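Local coordinates for hypothetical protein TT1466 (Thermus thermophilus, PDB 1IUK), which probably binds coenzyme A through a Rossmann-like domain, its precise cellular role being unknown, at residues 1-11 and 124-134; 41-49 and 58-69. One frame throughout, in Å; residues are numbered along the deposited sequence.

Contact 1. Residues 1-11 and 124-134; sequences MNDQELRAYLS and RCLMVEHKRLF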
loop_
_atom_site.group_PDB
_atom_site.type_symbol
_atom_site.label_atom_id
_atom_site.label_comp_id
_atom_site.label_asym_id
_atom_site.label_seq_id
_atom_site.Cartn_x
_atom_site.Cartn_y
_atom_site.Cartn_z
ATOM N N MET A 1 -9.897 -12.127 0.647
ATOM C CA MET A 1 -10.673 -11.711 1.848
ATOM C C MET A 1 -12.120 -11.423 1.473
ATOM O O MET A 1 -12.373 -10.686 0.519
ATOM C CB MET A 1 -10.051 -10.450 2.456
ATOM C CG MET A 1 -10.117 -10.407 3.960
ATOM S SD MET A 1 -9.104 -9.116 4.680
ATOM C CE MET A 1 -7.578 -9.355 3.852
ATOM N N ASN A 2 -13.073 -11.995 2.205
ATOM C CA ASN A 2 -14.472 -11.720 1.889
ATOM C C ASN A 2 -14.767 -10.274 2.295
ATOM O O ASN A 2 -14.032 -9.688 3.093
ATOM C CB ASN A 2 -15.428 -12.753 2.551
ATOM C CG ASN A 2 -15.742 -12.460 4.010
ATOM O OD1 ASN A 2 -15.579 -13.321 4.867
ATOM N ND2 ASN A 2 -16.216 -11.258 4.294
ATOM N N ASP A 3 -15.817 -9.693 1.723
ATOM C CA ASP A 3 -16.178 -8.302 1.992
ATOM C C ASP A 3 -16.355 -7.925 3.455
ATOM O O ASP A 3 -15.877 -6.880 3.890
ATOM C CB ASP A 3 -17.447 -7.938 1.221
ATOM C CG ASP A 3 -17.206 -7.824 -0.269
ATOM O OD1 ASP A 3 -18.057 -8.300 -1.052
ATOM O OD2 ASP A 3 -16.159 -7.260 -0.655
ATOM N N GLN A 4 -17.064 -8.770 4.196
ATOM C CA GLN A 4 -17.327 -8.562 5.628
ATOM C C GLN A 4 -16.007 -8.381 6.367
ATOM O O GLN A 4 -15.822 -7.431 7.131
ATOM C CB GLN A 4 -18.068 -9.784 6.193
ATOM C CG GLN A 4 -19.021 -9.506 7.347
ATOM C CD GLN A 4 -19.311 -10.757 8.188
ATOM O OE1 GLN A 4 -18.511 -11.704 8.225
ATOM N NE2 GLN A 4 -20.460 -10.761 8.868
ATOM N N GLU A 5 -15.091 -9.316 6.130
ATOM C CA GLU A 5 -13.775 -9.279 6.752
ATOM C C GLU A 5 -12.922 -8.128 6.229
ATOM O O GLU A 5 -12.282 -7.432 7.017
ATOM C CB GLU A 5 -13.040 -10.597 6.525
ATOM C CG GLU A 5 -11.651 -10.597 7.146
ATOM C CD GLU A 5 -11.015 -11.971 7.164
ATOM O OE1 GLU A 5 -9.810 -12.063 7.504
ATOM O OE2 GLU A 5 -11.720 -12.953 6.841
ATOM N N LEU A 6 -12.908 -7.925 4.911
ATOM C CA LEU A 6 -12.135 -6.842 4.318
ATOM C C LEU A 6 -12.645 -5.495 4.829
ATOM O O LEU A 6 -11.870 -4.562 5.030
ATOM C CB LEU A 6 -12.221 -6.892 2.792
ATOM C CG LEU A 6 -11.354 -5.861 2.063
ATOM C CD1 LEU A 6 -9.946 -5.852 2.637
ATOM C CD2 LEU A 6 -11.324 -6.181 0.584
ATOM N N ARG A 7 -13.950 -5.385 5.053
ATOM C CA ARG A 7 -14.497 -4.137 5.576
ATOM C C ARG A 7 -13.983 -3.913 7.000
ATOM O O ARG A 7 -13.504 -2.825 7.340
ATOM C CB ARG A 7 -16.027 -4.184 5.579
ATOM C CG ARG A 7 -16.687 -2.827 5.777
ATOM C CD ARG A 7 -18.199 -2.958 5.925
ATOM N NE ARG A 7 -18.686 -4.169 5.276
ATOM C CZ ARG A 7 -19.124 -4.221 4.024
ATOM N NH1 ARG A 7 -19.138 -3.122 3.279
ATOM N NH2 ARG A 7 -19.525 -5.379 3.514
ATOM N N ALA A 8 -14.075 -4.954 7.830
ATOM C CA ALA A 8 -13.616 -4.868 9.218
ATOM C C ALA A 8 -12.146 -4.481 9.229
ATOM O O ALA A 8 -11.697 -3.692 10.065
ATOM C CB ALA A 8 -13.815 -6.213 9.932
ATOM N N TYR A 9 -11.398 -5.030 8.279
ATOM C CA TYR A 9 -9.981 -4.742 8.186
ATOM C C TYR A 9 -9.686 -3.281 7.806
ATOM O O TYR A 9 -8.886 -2.601 8.456
ATOM C CB TYR A 9 -9.320 -5.688 7.174
ATOM C CG TYR A 9 -7.821 -5.675 7.311
ATOM C CD1 TYR A 9 -7.101 -4.529 6.989
ATOM C CD2 TYR A 9 -7.135 -6.742 7.897
ATOM C CE1 TYR A 9 -5.746 -4.431 7.262
ATOM C CE2 TYR A 9 -5.774 -6.651 8.172
ATOM C CZ TYR A 9 -5.089 -5.488 7.859
ATOM O OH TYR A 9 -3.764 -5.321 8.172
ATOM N N LEU A 10 -10.325 -2.797 6.749
ATOM C CA LEU A 10 -10.092 -1.428 6.307
ATOM C C LEU A 10 -10.589 -0.380 7.299
ATOM O O LEU A 10 -9.943 0.648 7.487
ATOM C CB LEU A 10 -10.760 -1.203 4.948
ATOM C CG LEU A 10 -10.206 -2.058 3.806
ATOM C CD1 LEU A 10 -10.975 -1.750 2.535
ATOM C CD2 LEU A 10 -8.722 -1.772 3.597
ATOM N N SER A 11 -11.727 -0.635 7.943
ATOM C CA SER A 11 -12.279 0.341 8.885
ATOM C C SER A 11 -11.452 0.478 10.152
ATOM O O SER A 11 -11.395 1.550 10.756
ATOM C CB SER A 11 -13.736 -0.003 9.241
ATOM O OG SER A 11 -13.844 -1.267 9.864
ATOM N N ARG A 124 -6.441 -4.797 -7.518
ATOM C CA ARG A 124 -7.644 -4.050 -7.160
ATOM C C ARG A 124 -7.200 -2.636 -6.816
ATOM O O ARG A 124 -6.085 -2.429 -6.350
ATOM C CB ARG A 124 -8.342 -4.678 -5.952
ATOM C CG ARG A 124 -9.153 -5.913 -6.280
ATOM C CD ARG A 124 -10.351 -6.047 -5.352
ATOM N NE ARG A 124 -10.072 -6.881 -4.180
ATOM C CZ ARG A 124 -11.001 -7.374 -3.356
ATOM N NH1 ARG A 124 -12.291 -7.123 -3.562
ATOM N NH2 ARG A 124 -10.641 -8.129 -2.323
ATOM N N CYS A 125 -8.060 -1.658 -7.075
ATOM C CA CYS A 125 -7.736 -0.280 -6.749
ATOM C C CYS A 125 -8.292 -0.027 -5.355
ATOM O O CYS A 125 -9.502 -0.100 -5.147
ATOM C CB CYS A 125 -8.380 0.688 -7.749
ATOM S SG CYS A 125 -7.931 2.416 -7.454
ATOM N N LEU A 126 -7.408 0.263 -4.405
ATOM C CA LEU A 126 -7.823 0.499 -3.030
ATOM C C LEU A 126 -8.887 1.606 -2.900
ATOM O O LEU A 126 -9.808 1.491 -2.082
ATOM C CB LEU A 126 -6.598 0.823 -2.158
ATOM C CG LEU A 126 -6.809 0.934 -0.639
ATOM C CD1 LEU A 126 -7.734 -0.172 -0.140
ATOM C CD2 LEU A 126 -5.454 0.869 0.063
ATOM N N MET A 127 -8.768 2.671 -3.691
ATOM C CA MET A 127 -9.753 3.759 -3.628
ATOM C C MET A 127 -11.122 3.242 -4.034
ATOM O O MET A 127 -12.120 3.435 -3.329
ATOM C CB MET A 127 -9.374 4.901 -4.568
ATOM C CG MET A 127 -10.466 5.980 -4.676
ATOM S SD MET A 127 -9.854 7.414 -5.564
ATOM C CE MET A 127 -9.476 6.629 -7.159
ATOM N N VAL A 128 -11.158 2.583 -5.185
ATOM C CA VAL A 128 -12.391 2.034 -5.704
ATOM C C VAL A 128 -13.004 1.086 -4.690
ATOM O O VAL A 128 -14.186 1.204 -4.364
ATOM C CB VAL A 128 -12.132 1.297 -7.015
ATOM C CG1 VAL A 128 -13.296 0.390 -7.349
ATOM C CG2 VAL A 128 -11.879 2.310 -8.124
ATOM N N GLU A 129 -12.194 0.162 -4.177
ATOM C CA GLU A 129 -12.668 -0.815 -3.203
ATOM C C GLU A 129 -13.158 -0.167 -1.920
ATOM O O GLU A 129 -14.142 -0.621 -1.325
ATOM C CB GLU A 129 -11.561 -1.816 -2.891
ATOM C CG GLU A 129 -11.329 -2.830 -4.010
ATOM C CD GLU A 129 -12.629 -3.390 -4.577
ATOM O OE1 GLU A 129 -12.829 -3.317 -5.808
ATOM O OE2 GLU A 129 -13.449 -3.906 -3.790
ATOM N N HIS A 130 -12.479 0.890 -1.491
ATOM C CA HIS A 130 -12.882 1.593 -0.280
ATOM C C HIS A 130 -14.262 2.230 -0.493
ATOM O O HIS A 130 -15.137 2.178 0.386
ATOM C CB HIS A 130 -11.869 2.679 0.066
ATOM C CG HIS A 130 -12.132 3.345 1.380
ATOM N ND1 HIS A 130 -12.880 4.497 1.495
ATOM C CD2 HIS A 130 -11.735 3.028 2.636
ATOM C CE1 HIS A 130 -12.930 4.863 2.763
ATOM N NE2 HIS A 130 -12.244 3.988 3.476
ATOM N N LYS A 131 -14.447 2.829 -1.667
ATOM C CA LYS A 131 -15.715 3.457 -2.008
ATOM C C LYS A 131 -16.829 2.429 -2.029
ATOM O O LYS A 131 -17.880 2.653 -1.449
ATOM C CB LYS A 131 -15.628 4.126 -3.373
ATOM C CG LYS A 131 -14.965 5.471 -3.340
ATOM C CD LYS A 131 -14.723 5.988 -4.742
ATOM C CE LYS A 131 -14.200 7.408 -4.694
ATOM N NZ LYS A 131 -14.499 8.148 -5.949
ATOM N N ARG A 132 -16.591 1.296 -2.683
ATOM C CA ARG A 132 -17.598 0.246 -2.789
ATOM C C ARG A 132 -18.030 -0.396 -1.478
ATOM O O ARG A 132 -19.177 -0.834 -1.338
ATOM C CB ARG A 132 -17.113 -0.863 -3.708
ATOM C CG ARG A 132 -18.017 -2.085 -3.711
ATOM C CD ARG A 132 -17.405 -3.247 -4.496
ATOM N NE ARG A 132 -16.344 -3.899 -3.736
ATOM C CZ ARG A 132 -16.539 -4.884 -2.863
ATOM N NH1 ARG A 132 -15.505 -5.412 -2.216
ATOM N NH2 ARG A 132 -17.760 -5.352 -2.644
ATOM N N LEU A 133 -17.110 -0.470 -0.525
ATOM C CA LEU A 133 -17.402 -1.102 0.754
ATOM C C LEU A 133 -18.012 -0.160 1.781
ATOM O O LEU A 133 -18.778 -0.599 2.643
ATOM C CB LEU A 133 -16.123 -1.722 1.335
ATOM C CG LEU A 133 -15.588 -2.997 0.676
ATOM C CD1 LEU A 133 -14.147 -3.261 1.139
ATOM C CD2 LEU A 133 -16.494 -4.164 1.024
ATOM N N PHE A 134 -17.688 1.126 1.680
ATOM C CA PHE A 134 -18.176 2.106 2.644
ATOM C C PHE A 134 -19.185 3.136 2.152
ATOM O O PHE A 134 -19.504 4.078 2.871
ATOM C CB PHE A 134 -16.977 2.818 3.280
ATOM C CG PHE A 134 -16.040 1.879 3.983
ATOM C CD1 PHE A 134 -14.771 1.628 3.472
ATOM C CD2 PHE A 134 -16.465 1.181 5.107
ATOM C CE1 PHE A 134 -13.941 0.686 4.067
ATOM C CE2 PHE A 134 -15.645 0.243 5.706
ATOM C CZ PHE A 134 -14.378 -0.008 5.181
#
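Leu133, whose CG stands anti to its carbonyl carbon (chi1 -73°), reaches across to helix 3-11 and enters it as a knob among Asp3, Leu6, Arg7 and Leu10. Its two methyls divide the work: CD1 meets Leu10 CD1 at 3.8 Å and Leu6 CG, while CD2 lies over one face of the Arg7 guanidinium. A branched leucine suits this place, since one arm faces the apolar interior and the other the charged border. Arg7 bends at chi3, which carries NH1 to Leu133 O for a short but poorly angled, weak hydrogen bond, the oxygen lying in the guanidinium plane. The Phe134 ring turns its edge to Leu10 CB, 3.8 Å from CE1.

At the outer side of the contact, Asp3 OD2 takes a very short, nearly straight bond of 2.5 Å from Arg132 NH1. OD2 is met on its syn side but well out of the carboxylate plane, which is turned 50° from the guanidinium. Arg132 also grips Glu129 OE2 side-on through NE (2.9 Å) and NH1, and Arg124 NH1 reaches the same oxygen at 3.4 Å, so two arginines and two acids probably balance one another's charge. Leu6 and Leu126 also touch Trp99 of strand 98-100. The helix axes approach to 10.5 Å at a crossing angle of -107°, a nearly perpendicular packing of the two terminal helices of this Rossmann-like domain, with an apolar centre and a salt-bridge network along its border.

Contact 2. Residues 41-49 and 58-69; sequences YRVLPVNPR and EEAVASLLDLKE
Val46 and Val61 meet where the backbones are joined by a single bridge: Val61 N donates to Pro45 O at 3.2 Å, and Asn47 N returns a bond of 2.9 Å to Val61 O, nearly in line with that carbonyl. Around this bridge the packing is close. Val46, with CG1 anti to its backbone N (chi1 -176°), turns CG2 to Val61 CG2 at 3.8 Å and to Leu64 CD2, while Leu67 CD2 rests against Leu44 CB; branched side chains fill the angle between strand and returning chain. Pro45, having no N-H to leave without a partner, sets its ring against Glu58 CB and Ala60, whose small side chain permits the close approach. A water donates to both Pro45 O and Glu59 O, adding a bridge beside the two direct bonds.

The other end is looser and faces solvent. There exposed Arg42 reaches out between two acids: NH2 lies 3.1 Å from Glu58 OE2, and NE 3.3 Å from Glu69 OE2. Both carboxylates are turned well out of the guanidinium plane, by 43° and 49°. An alanine in place of Glu69 would probably leave Arg42 NE without its acidic mate and uncover Leu44 CD1, against which Glu69 CG packs. The chemistry thus implies that directed backbone bonds and apolar contacts fix the register, while the less exactly aligned ion pairs tie down the exposed edge.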
loop_
_atom_site.group_PDB
_atom_site.type_symbol
_atom_site.label_atom_id
_atom_site.label_comp_id
_atom_site.label_asym_id
_atom_site.label_seq_id
_atom_site.Cartn_x
_atom_site.Cartn_y
_atom_site.Cartn_z
ATOM N N TYR A 41 -7.068 8.103 6.914
ATOM C CA TYR A 41 -5.911 7.227 7.085
ATOM C C TYR A 41 -4.638 8.059 7.161
ATOM O O TYR A 41 -4.599 9.189 6.673
ATOM C CB TYR A 41 -5.772 6.277 5.893
ATOM C CG TYR A 41 -6.865 5.254 5.767
ATOM C CD1 TYR A 41 -7.814 5.350 4.753
ATOM C CD2 TYR A 41 -6.961 4.186 6.663
ATOM C CE1 TYR A 41 -8.825 4.421 4.632
ATOM C CE2 TYR A 41 -7.975 3.242 6.549
ATOM C CZ TYR A 41 -8.907 3.367 5.530
ATOM O OH TYR A 41 -9.921 2.449 5.398
ATOM N N ARG A 42 -3.600 7.504 7.779
ATOM C CA ARG A 42 -2.323 8.184 7.834
ATOM C C ARG A 42 -1.559 7.513 6.705
ATOM O O ARG A 42 -1.247 6.326 6.780
ATOM C CB ARG A 42 -1.604 7.939 9.155
ATOM C CG ARG A 42 -0.171 8.455 9.131
ATOM C CD ARG A 42 0.522 8.307 10.476
ATOM N NE ARG A 42 1.414 9.435 10.713
ATOM C CZ ARG A 42 1.087 10.491 11.447
ATOM N NH1 ARG A 42 -0.115 10.551 12.015
ATOM N NH2 ARG A 42 1.949 11.496 11.596
ATOM N N VAL A 43 -1.297 8.259 5.639
ATOM C CA VAL A 43 -0.595 7.709 4.488
ATOM C C VAL A 43 0.878 8.077 4.576
ATOM O O VAL A 43 1.246 9.246 4.756
ATOM C CB VAL A 43 -1.204 8.225 3.161
ATOM C CG1 VAL A 43 -2.670 7.848 3.083
ATOM C CG2 VAL A 43 -1.059 9.724 3.067
ATOM N N LEU A 44 1.719 7.051 4.466
ATOM C CA LEU A 44 3.162 7.207 4.548
ATOM C C LEU A 44 3.771 6.908 3.189
ATOM O O LEU A 44 3.821 5.753 2.760
ATOM C CB LEU A 44 3.718 6.250 5.601
ATOM C CG LEU A 44 3.026 6.335 6.963
ATOM C CD1 LEU A 44 3.538 5.226 7.881
ATOM C CD2 LEU A 44 3.272 7.712 7.567
ATOM N N PRO A 45 4.224 7.956 2.478
ATOM C CA PRO A 45 4.823 7.762 1.153
ATOM C C PRO A 45 6.228 7.135 1.166
ATOM O O PRO A 45 7.111 7.573 1.908
ATOM C CB PRO A 45 4.828 9.175 0.565
ATOM C CG PRO A 45 5.019 10.062 1.780
ATOM C CD PRO A 45 4.193 9.383 2.864
ATOM N N VAL A 46 6.418 6.107 0.345
ATOM C CA VAL A 46 7.722 5.454 0.235
ATOM C C VAL A 46 8.107 5.352 -1.245
ATOM O O VAL A 46 7.429 4.706 -2.031
ATOM C CB VAL A 46 7.721 4.028 0.860
ATOM C CG1 VAL A 46 9.132 3.436 0.800
ATOM C CG2 VAL A 46 7.257 4.081 2.309
ATOM N N ASN A 47 9.197 6.009 -1.615
ATOM C CA ASN A 47 9.684 5.989 -2.989
ATOM C C ASN A 47 11.025 6.687 -3.010
ATOM O O ASN A 47 11.120 7.886 -2.748
ATOM C CB ASN A 47 8.721 6.716 -3.937
ATOM C CG ASN A 47 8.975 6.376 -5.398
ATOM O OD1 ASN A 47 10.063 5.926 -5.761
ATOM N ND2 ASN A 47 7.973 6.594 -6.243
ATOM N N PRO A 48 12.088 5.944 -3.328
ATOM C CA PRO A 48 13.416 6.552 -3.366
ATOM C C PRO A 48 13.450 7.693 -4.377
ATOM O O PRO A 48 14.206 8.652 -4.210
ATOM C CB PRO A 48 14.331 5.396 -3.767
ATOM C CG PRO A 48 13.441 4.376 -4.367
ATOM C CD PRO A 48 12.116 4.518 -3.688
ATOM N N ARG A 49 12.614 7.585 -5.414
ATOM C CA ARG A 49 12.529 8.599 -6.468
ATOM C C ARG A 49 12.107 9.975 -5.958
ATOM O O ARG A 49 12.346 10.980 -6.625
ATOM C CB ARG A 49 11.540 8.160 -7.553
ATOM C CG ARG A 49 11.882 6.855 -8.249
ATOM C CD ARG A 49 13.113 6.977 -9.136
ATOM N NE ARG A 49 13.328 5.735 -9.869
ATOM C CZ ARG A 49 13.906 4.656 -9.349
ATOM N NH1 ARG A 49 14.334 4.669 -8.088
ATOM N NH2 ARG A 49 14.040 3.555 -10.083
ATOM N N GLU A 58 3.383 14.179 4.427
ATOM C CA GLU A 58 4.496 13.475 5.054
ATOM C C GLU A 58 5.732 13.462 4.158
ATOM O O GLU A 58 5.622 13.526 2.932
ATOM C CB GLU A 58 4.087 12.033 5.362
ATOM C CG GLU A 58 3.019 11.903 6.430
ATOM C CD GLU A 58 3.467 12.442 7.788
ATOM O OE1 GLU A 58 4.616 12.913 7.914
ATOM O OE2 GLU A 58 2.662 12.398 8.736
ATOM N N GLU A 59 6.909 13.378 4.769
ATOM C CA GLU A 59 8.139 13.322 3.988
ATOM C C GLU A 59 8.306 11.899 3.466
ATOM O O GLU A 59 8.226 10.937 4.230
ATOM C CB GLU A 59 9.343 13.698 4.852
ATOM C CG GLU A 59 10.680 13.686 4.115
ATOM C CD GLU A 59 11.758 14.488 4.838
ATOM O OE1 GLU A 59 11.634 15.736 4.900
ATOM O OE2 GLU A 59 12.725 13.871 5.341
ATOM N N ALA A 60 8.519 11.768 2.160
ATOM C CA ALA A 60 8.699 10.455 1.553
ATOM C C ALA A 60 10.044 9.887 1.981
ATOM O O ALA A 60 11.023 10.620 2.116
ATOM C CB ALA A 60 8.635 10.559 0.020
ATOM N N VAL A 61 10.085 8.582 2.207
ATOM C CA VAL A 61 11.324 7.914 2.600
ATOM C C VAL A 61 11.712 6.954 1.467
ATOM O O VAL A 61 10.869 6.555 0.667
ATOM C CB VAL A 61 11.161 7.147 3.956
ATOM C CG1 VAL A 61 10.887 8.136 5.081
ATOM C CG2 VAL A 61 10.038 6.130 3.873
ATOM N N ALA A 62 12.986 6.579 1.395
ATOM C CA ALA A 62 13.435 5.702 0.327
ATOM C C ALA A 62 13.111 4.227 0.514
ATOM O O ALA A 62 12.868 3.527 -0.468
ATOM C CB ALA A 62 14.928 5.877 0.108
ATOM N N SER A 63 13.093 3.756 1.764
ATOM C CA SER A 63 12.830 2.347 2.044
ATOM C C SER A 63 11.774 2.118 3.100
ATOM O O SER A 63 11.618 2.916 4.019
ATOM C CB SER A 63 14.114 1.660 2.505
ATOM O OG SER A 63 13.837 0.649 3.466
ATOM N N LEU A 64 11.074 0.998 2.980
ATOM C CA LEU A 64 10.033 0.645 3.930
ATOM C C LEU A 64 10.595 0.590 5.340
ATOM O O LEU A 64 9.912 0.928 6.297
ATOM C CB LEU A 64 9.423 -0.708 3.564
ATOM C CG LEU A 64 8.510 -0.766 2.337
ATOM C CD1 LEU A 64 8.073 -2.201 2.104
ATOM C CD2 LEU A 64 7.293 0.151 2.542
ATOM N N LEU A 65 11.847 0.174 5.462
ATOM C CA LEU A 65 12.485 0.063 6.768
ATOM C C LEU A 65 12.777 1.420 7.389
ATOM O O LEU A 65 13.165 1.502 8.550
ATOM C CB LEU A 65 13.778 -0.748 6.655
ATOM C CG LEU A 65 13.680 -2.181 6.109
ATOM C CD1 LEU A 65 12.507 -2.902 6.741
ATOM C CD2 LEU A 65 13.532 -2.136 4.593
ATOM N N ASP A 66 12.595 2.490 6.619
ATOM C CA ASP A 66 12.822 3.834 7.143
ATOM C C ASP A 66 11.580 4.321 7.896
ATOM O O ASP A 66 11.641 5.297 8.637
ATOM C CB ASP A 66 13.125 4.816 6.011
ATOM C CG ASP A 66 14.545 4.704 5.483
ATOM O OD1 ASP A 66 14.715 4.883 4.257
ATOM O OD2 ASP A 66 15.482 4.451 6.281
ATOM N N LEU A 67 10.451 3.646 7.699
ATOM C CA LEU A 67 9.212 4.033 8.365
ATOM C C LEU A 67 9.414 3.856 9.855
ATOM O O LEU A 67 10.023 2.880 10.302
ATOM C CB LEU A 67 8.039 3.175 7.872
ATOM C CG LEU A 67 7.582 3.474 6.434
ATOM C CD1 LEU A 67 6.400 2.595 6.019
ATOM C CD2 LEU A 67 7.214 4.938 6.352
ATOM N N LYS A 68 8.893 4.797 10.629
ATOM C CA LYS A 68 9.065 4.752 12.072
ATOM C C LYS A 68 7.830 4.294 12.853
ATOM O O LYS A 68 7.715 4.565 14.051
ATOM C CB LYS A 68 9.537 6.131 12.571
ATOM C CG LYS A 68 10.974 6.499 12.160
ATOM C CD LYS A 68 11.977 5.407 12.576
ATOM C CE LYS A 68 13.430 5.886 12.477
ATOM N NZ LYS A 68 14.316 4.907 11.772
ATOM N N GLU A 69 6.919 3.591 12.185
ATOM C CA GLU A 69 5.716 3.095 12.846
ATOM C C GLU A 69 5.110 1.911 12.096
ATOM O O GLU A 69 5.350 1.737 10.905
ATOM C CB GLU A 69 4.690 4.221 12.988
ATOM C CG GLU A 69 3.859 4.490 11.749
ATOM C CD GLU A 69 2.711 5.439 12.023
ATOM O OE1 GLU A 69 1.793 5.073 12.791
ATOM O OE2 GLU A 69 2.727 6.555 11.469
HETATM O O HOH W 1 6.885 8.503 4.644
#

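Overall arrangement
Contact 2 joins parts of the chain only nine residues apart at their nearest ends, and all of it falls between the two segments of contact 1, which brings together the first and last helices. The centres lie 23 Å apart, on opposite sides of the chain's centre. Both involve the five-stranded parallel sheet: strand 42-46 of contact 2 forms one edge, and contact 1 packs on strands 73-76 and 98-100, strand 120-122 at the other edge leading into helix 126-134. The two contacts nevertheless touch, for Tyr41 OH lies 2.8 Å from Leu10 O, a probable hydrogen bond, and packs against His130. The compact Rossmann-like domain is thus closed at its termini and finished along one sheet edge.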